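Local atomic coordinates of glycosyl transferase family 8 (Streptococcus pneumoniae, PDB entry 5GVV), a protein that transfers galactose from UDP-galactose to the glucose end of the already glycosylated serine-rich repeat protein PsrP, as the third step of its O-glycosylation. Residues 8-13 / 21-26; 65-70 / 87-92; 91-96 / 146-151. All coordinates share one frame; numbering follows the deposited sequence.

Contact 1 (8-13 / 21-26). With UDP (uridine-5'-diphosphate), chain D.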
loop_
_atom_site.group_PDB
_atom_site.type_symbol
_atom_site.label_atom_id
_atom_site.label_comp_id
_atom_site.label_asym_id
_atom_site.label_seq_id
_atom_site.Cartn_x
_atom_site.Cartn_y
_atom_site.Cartn_z
ATOM N N VAL A 8 -12.669 -4.377 18.470
ATOM C CA VAL A 8 -11.818 -5.228 17.639
ATOM C C VAL A 8 -10.409 -4.642 17.604
ATOM O O VAL A 8 -10.248 -3.423 17.510
ATOM C CB VAL A 8 -12.361 -5.312 16.198
ATOM C CG1 VAL A 8 -11.442 -6.159 15.315
ATOM C CG2 VAL A 8 -13.772 -5.878 16.186
ATOM N N VAL A 9 -9.387 -5.492 17.688
ATOM C CA VAL A 9 -8.015 -4.982 17.674
ATOM C C VAL A 9 -7.141 -5.656 16.611
ATOM O O VAL A 9 -7.134 -6.885 16.485
ATOM C CB VAL A 9 -7.356 -5.037 19.088
ATOM C CG1 VAL A 9 -7.420 -6.436 19.672
ATOM C CG2 VAL A 9 -5.924 -4.544 19.033
ATOM N N PHE A 10 -6.452 -4.838 15.816
ATOM C CA PHE A 10 -5.440 -5.327 14.880
ATOM C C PHE A 10 -4.076 -4.841 15.354
ATOM O O PHE A 10 -3.988 -3.942 16.199
ATOM C CB PHE A 10 -5.670 -4.784 13.462
ATOM C CG PHE A 10 -6.930 -5.277 12.799
ATOM C CD1 PHE A 10 -8.142 -4.633 13.018
ATOM C CD2 PHE A 10 -6.895 -6.355 11.921
ATOM C CE1 PHE A 10 -9.306 -5.077 12.397
ATOM C CE2 PHE A 10 -8.052 -6.802 11.290
ATOM C CZ PHE A 10 -9.258 -6.159 11.531
ATOM N N ALA A 11 -3.015 -5.418 14.798
ATOM C CA ALA A 11 -1.649 -5.009 15.128
ATOM C C ALA A 11 -0.772 -5.139 13.891
ATOM O O ALA A 11 -0.695 -6.214 13.293
ATOM C CB ALA A 11 -1.097 -5.868 16.249
ATOM N N GLY A 12 -0.108 -4.056 13.497
ATOM C CA GLY A 12 0.731 -4.117 12.315
ATOM C C GLY A 12 1.494 -2.841 12.037
ATOM O O GLY A 12 1.120 -1.763 12.511
ATOM N N ASP A 13 2.571 -2.963 11.266
ATOM C CA ASP A 13 3.382 -1.804 10.898
ATOM C C ASP A 13 2.933 -1.220 9.563
ATOM O O ASP A 13 2.117 -1.818 8.858
ATOM C CB ASP A 13 4.870 -2.178 10.847
ATOM C CG ASP A 13 5.173 -3.255 9.814
ATOM O OD1 ASP A 13 4.334 -4.160 9.614
ATOM O OD2 ASP A 13 6.261 -3.200 9.201
ATOM N N GLU A 21 -5.283 -2.755 5.932
ATOM C CA GLU A 21 -6.439 -2.046 5.394
ATOM C C GLU A 21 -7.418 -2.986 4.702
ATOM O O GLU A 21 -8.631 -2.814 4.821
ATOM C CB GLU A 21 -6.009 -0.920 4.439
ATOM C CG GLU A 21 -7.163 0.005 4.061
ATOM C CD GLU A 21 -6.722 1.243 3.299
ATOM O OE1 GLU A 21 -5.509 1.553 3.296
ATOM O OE2 GLU A 21 -7.600 1.904 2.703
ATOM N N THR A 22 -6.888 -3.968 3.974
ATOM C CA THR A 22 -7.716 -4.990 3.339
ATOM C C THR A 22 -8.507 -5.808 4.365
ATOM O O THR A 22 -9.691 -6.077 4.174
ATOM C CB THR A 22 -6.867 -5.933 2.479
ATOM O OG1 THR A 22 -6.279 -5.188 1.403
ATOM C CG2 THR A 22 -7.725 -7.046 1.891
ATOM N N ALA A 23 -7.852 -6.207 5.450
ATOM C CA ALA A 23 -8.531 -6.981 6.492
ATOM C C ALA A 23 -9.625 -6.144 7.148
ATOM O O ALA A 23 -10.726 -6.638 7.401
ATOM C CB ALA A 23 -7.539 -7.461 7.523
HETATM N N MSE A 24 -9.335 -4.863 7.425
HETATM C CA MSE A 24 -10.327 -3.969 7.997
HETATM C C MSE A 24 -11.462 -3.744 7.048
HETATM O O MSE A 24 -12.616 -3.735 7.430
HETATM C CB MSE A 24 -9.723 -2.600 8.457
HETATM C CG MSE A 24 -8.774 -2.708 9.628
HETATM SE SE MSE A 24 -7.926 -0.914 9.958
HETATM C CE MSE A 24 -9.687 -0.123 9.868
ATOM N N LYS A 25 -11.170 -3.529 5.765
ATOM C CA LYS A 25 -12.231 -3.364 4.768
ATOM C C LYS A 25 -13.194 -4.551 4.759
ATOM O O LYS A 25 -14.412 -4.364 4.713
ATOM C CB LYS A 25 -11.646 -3.151 3.368
ATOM C CG LYS A 25 -11.271 -1.705 3.083
ATOM C CD LYS A 25 -11.102 -1.422 1.591
ATOM C CE LYS A 25 -9.799 -1.965 1.045
ATOM N NZ LYS A 25 -9.422 -1.312 -0.255
ATOM N N SER A 26 -12.654 -5.764 4.806
ATOM C CA SER A 26 -13.498 -6.961 4.783
ATOM C C SER A 26 -14.362 -7.031 6.043
ATOM O O SER A 26 -15.542 -7.380 5.971
ATOM C CB SER A 26 -12.655 -8.228 4.613
ATOM O OG SER A 26 -11.818 -8.475 5.729
HETATM N N1 UDP D . 2.876 -8.428 10.841
HETATM C C2 UDP D . 3.169 -7.133 10.460
HETATM N N3 UDP D . 4.136 -6.879 9.506
HETATM C C4 UDP D . 4.823 -7.929 8.927
HETATM C C5 UDP D . 4.523 -9.236 9.311
HETATM C C6 UDP D . 3.628 -9.464 10.356
HETATM O O2 UDP D . 2.559 -6.200 10.977
HETATM O O4 UDP D . 5.685 -7.702 8.072
HETATM C "C1'" UDP D . 1.832 -8.658 11.864
HETATM C "C2'" UDP D . 0.486 -8.843 11.180
HETATM O "O2'" UDP D . -0.548 -8.316 11.980
HETATM C "C3'" UDP D . 0.330 -10.345 11.109
HETATM C "C4'" UDP D . 1.053 -10.798 12.371
HETATM O "O4'" UDP D . 2.091 -9.856 12.580
HETATM O "O3'" UDP D . -1.033 -10.714 11.101
HETATM C "C5'" UDP D . 1.615 -12.213 12.252
HETATM O "O5'" UDP D . 2.061 -12.411 10.928
HETATM P PA UDP D . 1.432 -13.615 10.073
HETATM O O1A UDP D . -0.021 -13.360 9.996
HETATM O O2A UDP D . 2.056 -13.686 8.731
HETATM O O3A UDP D . 1.751 -14.956 10.918
HETATM P PB UDP D . 0.917 -16.330 10.743
HETATM O O1B UDP D . 1.213 -17.252 11.863
HETATM O O2B UDP D . 1.347 -16.973 9.480
HETATM O O3B UDP D . -0.536 -16.039 10.695
#

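Contact 2 (65-70 / 87-92). With UDP (uridine-5'-diphosphate), chain D.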
loop_
_atom_site.group_PDB
_atom_site.type_symbol
_atom_site.label_atom_id
_atom_site.label_comp_id
_atom_site.label_asym_id
_atom_site.label_seq_id
_atom_site.Cartn_x
_atom_site.Cartn_y
_atom_site.Cartn_z
ATOM N N CYS A 65 -3.284 3.188 18.442
ATOM C CA CYS A 65 -2.530 2.752 19.607
ATOM C C CYS A 65 -1.043 2.736 19.280
ATOM O O CYS A 65 -0.528 1.770 18.715
ATOM C CB CYS A 65 -3.013 1.381 20.072
ATOM S SG CYS A 65 -4.769 1.385 20.500
ATOM N N LYS A 66 -0.361 3.820 19.633
ATOM C CA LYS A 66 1.047 3.981 19.285
ATOM C C LYS A 66 1.976 3.299 20.286
ATOM O O LYS A 66 2.062 3.698 21.454
ATOM C CB LYS A 66 1.398 5.469 19.143
ATOM C CG LYS A 66 1.008 6.061 17.783
ATOM C CD LYS A 66 1.773 5.371 16.661
ATOM C CE LYS A 66 1.650 6.110 15.326
ATOM N NZ LYS A 66 0.350 5.865 14.645
ATOM N N LEU A 67 2.668 2.266 19.818
ATOM C CA LEU A 67 3.646 1.570 20.643
ATOM C C LEU A 67 4.995 2.281 20.568
ATOM O O LEU A 67 5.985 1.726 20.081
ATOM C CB LEU A 67 3.779 0.100 20.234
ATOM C CG LEU A 67 2.574 -0.804 20.506
ATOM C CD1 LEU A 67 1.571 -0.644 19.405
ATOM C CD2 LEU A 67 2.978 -2.255 20.611
ATOM N N ILE A 68 5.022 3.514 21.057
ATOM C CA ILE A 68 6.236 4.314 21.049
ATOM C C ILE A 68 6.689 4.538 22.484
ATOM O O ILE A 68 5.955 5.110 23.290
ATOM C CB ILE A 68 6.000 5.667 20.352
ATOM C CG1 ILE A 68 5.489 5.442 18.924
ATOM C CG2 ILE A 68 7.274 6.501 20.361
ATOM C CD1 ILE A 68 5.083 6.714 18.194
ATOM N N GLY A 69 7.896 4.077 22.802
ATOM C CA GLY A 69 8.414 4.191 24.154
ATOM C C GLY A 69 9.129 2.928 24.604
ATOM O O GLY A 69 9.019 1.878 23.966
ATOM N N SER A 70 9.854 3.034 25.714
ATOM C CA SER A 70 10.664 1.936 26.231
ATOM C C SER A 70 9.817 0.825 26.849
ATOM O O SER A 70 10.213 -0.341 26.834
ATOM C CB SER A 70 11.661 2.463 27.267
ATOM O OG SER A 70 10.987 2.957 28.415
ATOM N N THR A 87 5.577 -9.796 15.344
ATOM C CA THR A 87 4.270 -10.387 15.591
ATOM C C THR A 87 3.925 -10.459 17.073
ATOM O O THR A 87 3.036 -11.213 17.473
ATOM C CB THR A 87 4.229 -11.808 14.994
ATOM O OG1 THR A 87 3.003 -12.458 15.347
ATOM C CG2 THR A 87 5.403 -12.627 15.510
ATOM N N PHE A 88 4.616 -9.660 17.878
ATOM C CA PHE A 88 4.528 -9.774 19.332
ATOM C C PHE A 88 3.667 -8.691 19.984
ATOM O O PHE A 88 3.465 -8.698 21.200
ATOM C CB PHE A 88 5.933 -9.730 19.937
ATOM C CG PHE A 88 6.833 -10.841 19.474
ATOM C CD1 PHE A 88 6.861 -12.050 20.155
ATOM C CD2 PHE A 88 7.661 -10.677 18.370
ATOM C CE1 PHE A 88 7.689 -13.082 19.742
ATOM C CE2 PHE A 88 8.495 -11.703 17.949
ATOM C CZ PHE A 88 8.507 -12.910 18.636
ATOM N N ALA A 89 3.160 -7.765 19.177
ATOM C CA ALA A 89 2.492 -6.579 19.703
ATOM C C ALA A 89 1.167 -6.886 20.400
ATOM O O ALA A 89 0.679 -6.083 21.197
ATOM C CB ALA A 89 2.294 -5.553 18.596
ATOM N N ARG A 90 0.589 -8.047 20.107
ATOM C CA ARG A 90 -0.700 -8.419 20.688
ATOM C C ARG A 90 -0.614 -8.619 22.205
ATOM O O ARG A 90 -1.637 -8.652 22.894
ATOM C CB ARG A 90 -1.279 -9.660 19.985
ATOM C CG ARG A 90 -0.395 -10.902 20.032
ATOM C CD ARG A 90 -0.889 -11.993 19.079
ATOM N NE ARG A 90 -0.159 -11.988 17.812
ATOM C CZ ARG A 90 -0.467 -12.750 16.765
ATOM N NH1 ARG A 90 0.254 -12.682 15.653
ATOM N NH2 ARG A 90 -1.500 -13.577 16.826
ATOM N N TYR A 91 0.609 -8.738 22.717
ATOM C CA TYR A 91 0.839 -8.832 24.155
ATOM C C TYR A 91 0.309 -7.590 24.883
ATOM O O TYR A 91 -0.206 -7.688 26.001
ATOM C CB TYR A 91 2.336 -8.989 24.460
ATOM C CG TYR A 91 2.979 -10.284 23.996
ATOM C CD1 TYR A 91 2.217 -11.326 23.485
ATOM C CD2 TYR A 91 4.358 -10.466 24.085
ATOM C CE1 TYR A 91 2.806 -12.509 23.064
ATOM C CE2 TYR A 91 4.955 -11.643 23.663
ATOM C CZ TYR A 91 4.172 -12.663 23.157
ATOM O OH TYR A 91 4.757 -13.839 22.741
ATOM N N PHE A 92 0.430 -6.428 24.239
ATOM C CA PHE A 92 0.122 -5.147 24.884
ATOM C C PHE A 92 -1.344 -4.735 24.760
ATOM O O PHE A 92 -1.701 -3.600 25.073
ATOM C CB PHE A 92 1.010 -4.036 24.316
ATOM C CG PHE A 92 2.482 -4.290 24.480
ATOM C CD1 PHE A 92 3.130 -3.947 25.659
ATOM C CD2 PHE A 92 3.218 -4.872 23.454
ATOM C CE1 PHE A 92 4.488 -4.178 25.816
ATOM C CE2 PHE A 92 4.576 -5.106 23.601
ATOM C CZ PHE A 92 5.213 -4.757 24.782
HETATM N N1 UDP D . 2.876 -8.428 10.841
HETATM C C2 UDP D . 3.169 -7.133 10.460
HETATM N N3 UDP D . 4.136 -6.879 9.506
HETATM C C4 UDP D . 4.823 -7.929 8.927
HETATM C C5 UDP D . 4.523 -9.236 9.311
HETATM C C6 UDP D . 3.628 -9.464 10.356
HETATM O O2 UDP D . 2.559 -6.200 10.977
HETATM O O4 UDP D . 5.685 -7.702 8.072
HETATM C "C1'" UDP D . 1.832 -8.658 11.864
HETATM C "C2'" UDP D . 0.486 -8.843 11.180
HETATM O "O2'" UDP D . -0.548 -8.316 11.980
HETATM C "C3'" UDP D . 0.330 -10.345 11.109
HETATM C "C4'" UDP D . 1.053 -10.798 12.371
HETATM O "O4'" UDP D . 2.091 -9.856 12.580
HETATM O "O3'" UDP D . -1.033 -10.714 11.101
HETATM C "C5'" UDP D . 1.615 -12.213 12.252
HETATM O "O5'" UDP D . 2.061 -12.411 10.928
HETATM P PA UDP D . 1.432 -13.615 10.073
HETATM O O1A UDP D . -0.021 -13.360 9.996
HETATM O O2A UDP D . 2.056 -13.686 8.731
HETATM O O3A UDP D . 1.751 -14.956 10.918
HETATM P PB UDP D . 0.917 -16.330 10.743
HETATM O O1B UDP D . 1.213 -17.252 11.863
HETATM O O2B UDP D . 1.347 -16.973 9.480
HETATM O O3B UDP D . -0.536 -16.039 10.695
#

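Contact 3 (91-96 / 146-151)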
loop_
_atom_site.group_PDB
_atom_site.type_symbol
_atom_site.label_atom_id
_atom_site.label_comp_id
_atom_site.label_asym_id
_atom_site.label_seq_id
_atom_site.Cartn_x
_atom_site.Cartn_y
_atom_site.Cartn_z
ATOM N N TYR A 91 0.609 -8.738 22.717
ATOM C CA TYR A 91 0.839 -8.832 24.155
ATOM C C TYR A 91 0.309 -7.590 24.883
ATOM O O TYR A 91 -0.206 -7.688 26.001
ATOM C CB TYR A 91 2.336 -8.989 24.460
ATOM C CG TYR A 91 2.979 -10.284 23.996
ATOM C CD1 TYR A 91 2.217 -11.326 23.485
ATOM C CD2 TYR A 91 4.358 -10.466 24.085
ATOM C CE1 TYR A 91 2.806 -12.509 23.064
ATOM C CE2 TYR A 91 4.955 -11.643 23.663
ATOM C CZ TYR A 91 4.172 -12.663 23.157
ATOM O OH TYR A 91 4.757 -13.839 22.741
ATOM N N PHE A 92 0.430 -6.428 24.239
ATOM C CA PHE A 92 0.122 -5.147 24.884
ATOM C C PHE A 92 -1.344 -4.735 24.760
ATOM O O PHE A 92 -1.701 -3.600 25.073
ATOM C CB PHE A 92 1.010 -4.036 24.316
ATOM C CG PHE A 92 2.482 -4.290 24.480
ATOM C CD1 PHE A 92 3.130 -3.947 25.659
ATOM C CD2 PHE A 92 3.218 -4.872 23.454
ATOM C CE1 PHE A 92 4.488 -4.178 25.816
ATOM C CE2 PHE A 92 4.576 -5.106 23.601
ATOM C CZ PHE A 92 5.213 -4.757 24.782
ATOM N N ILE A 93 -2.188 -5.653 24.303
ATOM C CA ILE A 93 -3.617 -5.370 24.151
ATOM C C ILE A 93 -4.289 -4.746 25.387
ATOM O O ILE A 93 -4.938 -3.704 25.269
ATOM C CB ILE A 93 -4.401 -6.610 23.634
ATOM C CG1 ILE A 93 -4.138 -6.817 22.137
ATOM C CG2 ILE A 93 -5.892 -6.449 23.870
ATOM C CD1 ILE A 93 -4.668 -8.136 21.585
ATOM N N PRO A 94 -4.121 -5.354 26.579
ATOM C CA PRO A 94 -4.845 -4.774 27.719
ATOM C C PRO A 94 -4.286 -3.430 28.189
ATOM O O PRO A 94 -4.841 -2.834 29.113
ATOM C CB PRO A 94 -4.679 -5.837 28.816
ATOM C CG PRO A 94 -3.404 -6.520 28.486
ATOM C CD PRO A 94 -3.343 -6.544 26.975
ATOM N N ASP A 95 -3.218 -2.951 27.559
ATOM C CA ASP A 95 -2.674 -1.638 27.887
ATOM C C ASP A 95 -3.394 -0.518 27.128
ATOM O O ASP A 95 -3.236 0.662 27.457
ATOM C CB ASP A 95 -1.168 -1.589 27.603
ATOM C CG ASP A 95 -0.359 -2.419 28.585
ATOM O OD1 ASP A 95 -0.764 -2.507 29.764
ATOM O OD2 ASP A 95 0.682 -2.985 28.181
ATOM N N PHE A 96 -4.189 -0.889 26.125
ATOM C CA PHE A 96 -4.893 0.091 25.300
ATOM C C PHE A 96 -6.411 -0.060 25.323
ATOM O O PHE A 96 -7.139 0.934 25.343
ATOM C CB PHE A 96 -4.418 0.006 23.846
ATOM C CG PHE A 96 -2.970 0.361 23.654
ATOM C CD1 PHE A 96 -2.005 -0.639 23.579
ATOM C CD2 PHE A 96 -2.571 1.689 23.544
ATOM C CE1 PHE A 96 -0.669 -0.324 23.398
ATOM C CE2 PHE A 96 -1.234 2.012 23.359
ATOM C CZ PHE A 96 -0.282 1.002 23.288
ATOM N N LEU A 146 -8.433 -14.175 18.193
ATOM C CA LEU A 146 -8.584 -14.378 19.626
ATOM C C LEU A 146 -9.726 -13.548 20.182
ATOM O O LEU A 146 -9.679 -12.313 20.146
ATOM C CB LEU A 146 -7.285 -14.029 20.357
ATOM C CG LEU A 146 -6.068 -14.870 19.983
ATOM C CD1 LEU A 146 -4.822 -14.357 20.667
ATOM C CD2 LEU A 146 -6.304 -16.319 20.353
ATOM N N LEU A 147 -10.762 -14.224 20.675
ATOM C CA LEU A 147 -11.772 -13.547 21.469
ATOM C C LEU A 147 -11.218 -13.454 22.881
ATOM O O LEU A 147 -11.070 -14.469 23.561
ATOM C CB LEU A 147 -13.094 -14.310 21.457
ATOM C CG LEU A 147 -14.231 -13.527 22.113
ATOM C CD1 LEU A 147 -14.299 -12.122 21.535
ATOM C CD2 LEU A 147 -15.553 -14.236 21.938
ATOM N N ILE A 148 -10.912 -12.238 23.320
ATOM C CA ILE A 148 -10.102 -12.039 24.518
ATOM C C ILE A 148 -10.884 -11.494 25.718
ATOM O O ILE A 148 -11.624 -10.517 25.599
ATOM C CB ILE A 148 -8.912 -11.107 24.204
ATOM C CG1 ILE A 148 -7.942 -11.802 23.243
ATOM C CG2 ILE A 148 -8.192 -10.685 25.476
ATOM C CD1 ILE A 148 -6.864 -10.896 22.665
ATOM N N ASN A 149 -10.718 -12.146 26.867
ATOM C CA ASN A 149 -11.241 -11.635 28.128
ATOM C C ASN A 149 -10.294 -10.544 28.627
ATOM O O ASN A 149 -9.430 -10.800 29.463
ATOM C CB ASN A 149 -11.337 -12.776 29.146
ATOM C CG ASN A 149 -12.079 -12.386 30.414
ATOM O OD1 ASN A 149 -12.149 -11.212 30.783
ATOM N ND2 ASN A 149 -12.631 -13.383 31.097
ATOM N N ASN A 150 -10.457 -9.332 28.103
ATOM C CA ASN A 150 -9.526 -8.237 28.376
ATOM C C ASN A 150 -9.392 -7.864 29.857
ATOM O O ASN A 150 -8.310 -7.488 30.316
ATOM C CB ASN A 150 -9.901 -7.001 27.559
ATOM C CG ASN A 150 -8.761 -6.004 27.462
ATOM O OD1 ASN A 150 -7.599 -6.395 27.386
ATOM N ND2 ASN A 150 -9.084 -4.716 27.478
ATOM N N LYS A 151 -10.488 -7.963 30.600
ATOM C CA LYS A 151 -10.466 -7.642 32.024
ATOM C C LYS A 151 -9.527 -8.588 32.772
ATOM O O LYS A 151 -8.688 -8.149 33.567
ATOM C CB LYS A 151 -11.878 -7.718 32.605
ATOM C CG LYS A 151 -11.982 -7.262 34.059
ATOM C CD LYS A 151 -13.363 -7.568 34.633
ATOM C CE LYS A 151 -13.279 -8.000 36.094
ATOM N NZ LYS A 151 -14.581 -8.517 36.617
#

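Contact 1 (8-13 / 21-26)
Phe-10, on strand 6-11, and Met-24, on helix 17-30, mark the nearest approach of the two backbones, their CA atoms 8.6 Å apart. Side chains alone bridge that gap, and strand, helix and strand 34-40 form a beta-alpha-beta unit of the nucleotide-binding GT-A fold. Phe-10 CG stands anti to its own carbonyl carbon (chi1 -66°), which carries the ring toward the helix. Over one face, shifted toward the rim, lies Met-24 CG, 4.0 Å from the ring centroid and 23° off the normal, a CH-pi contact. SE of this selenomethionine lies obliquely to the same ring, 5.3 Å from its centroid, a Met-aromatic contact. Ala-23 also meets the ring at a slant, its CB 3.9 Å from Phe-10 CE2. Leu-105, on strand 101-105, and Ile-36 and Leu-38, on strand 34-40, touch the phenyl group too.

At the end of the strand and in the loop after it the backbone meets UDP. The ribose O2' donates to O of Ala-11, the strand's last residue, although the modelled bond is doubtfully short. In the loop, Asp-13 reads the uracil twice: UDP N3 donates to Asp-13 OD1 over 2.7 Å, while Asp-13 N reaches UDP O2 at 3.2 Å. The chemistry is thus split, apolar where the strand faces the helix and polar at its end, where one acceptor and one donor match N3-H and O2, consistent with recognition of a uracil base.

Contact 2 (65-70 / 87-92)
Leu-67 makes the apolar part of the contact with a single methyl. Its CD2 sits 3.9 Å from Ala-89 CB and equally far, at 3.9 Å, from Phe-92 CD2, so the methyl rests against both Ala-89 and the aromatic ring, which it meets obliquely. With chi1 at -68° CG lies beside the backbone N, and the branch leans toward 87-92. The Phe-92 ring also packs edge-to-face against Phe-72, and Arg-159 and Ile-163 of helix 158-167 touch it as well.

Backbone bonds shape each side. Leu-67 is the centre of an inverse gamma turn, with a weak bond from Ile-68 N to Lys-66 O, just where strand 61-66, within this chain an edge strand of the GT-A domain's mixed sheet, runs out. Residues 87-92 belong to the loop leading back to strand 101-105; residues 89-91 form a short 3-10 segment, and Phe-92 N bonds to Ala-89 O.

Polar contacts gather on the far side of that turn, since the Arg-90 CB points away from Leu-67. Bent at chi3 (98°), Arg-90 gives weak bonds from NE to Thr-87 O and from NH1 to Thr-87 OG1, and Asp-177 forms a salt bridge with NE. Thr-87 and Arg-90 both line the UDP pocket, where their contacts are van der Waals: C5' lies 3.4 Å from Thr-87 OG1, and at the guanidinium edge it is 3.7 Å from Arg-90 NH1.

Contact 3 (91-96 / 146-151)
Asn-150 and Pro-94 bring the two segments closest, with their CA atoms 5.9 Å apart, and the path of the asparagine side chain explains much of the contact. From CB, which itself stays back from 91-96, the chain extends with CG anti to the backbone N (chi1 -162°) and so reaches across to the proline. CG comes to 4.1 Å from Pro-94 CA. At the end the carboxamide divides: OD1 presses on the proline, 3.2 Å from Pro-94 CA and 3.3 Å from Pro-94 CB, and also looks toward Ile-93 CG2 at 3.9 Å. ND2 instead donates to Glu-99 O, with a second, weak bond to Val-97 O, both on the polypeptide that follows Pro-94.

Beside this polar arm runs an apolar one. Ile-93 and Ile-148 stretch toward each other tip to tip, CD1 to CD1 at 3.7 Å; in Ile-93 the extended chi2 (170°) sends that methyl outward. Tyr-104 of strand 101-105 touches both isoleucines. The contact thereby joins the loop ahead of strand 101-105 to the end of strand 145-149, its antiparallel neighbour in the GT-A sheet. At the strand-to-helix junction Asn-149 is the N-cap of helix 150-155, its OD1 accepting from Lys-152 N.

The two ends of the Asn-150 amide therefore fare unequally. Glu-99 O, with weak support from Val-97 O, takes the NH2 group and probably sets the rotation of the amide, whereas OD1 is buried with no hydrogen-bonding partner in the model, its neighbours here being C-H groups that may offer slight electrostatic compensation.

How the contacts relate
Contacts 1, 2 and 3 follow one another along the chain, the last two sharing Tyr-91 and Phe-92, and all reach the same mixed sheet of the GT-A domain. Their centres lie 12 to 16 Å apart. Strand 6-11 of contact 1 is near the middle of the sheet, strand 61-66 of contact 2 at one margin, and strand 145-149 of contact 3 on the other side of strand 101-105. Loop 87-96 ties them together: Ala-89 packs on Ala-11, Ile-93 on Val-9, and Phe-96 on Cys-65. Thr-87 and Arg-90 of this loop line the UDP pocket with Ala-11, Gly-12 and Asp-13, while its later residues pack on strands 6-11, 61-66 and 145-149.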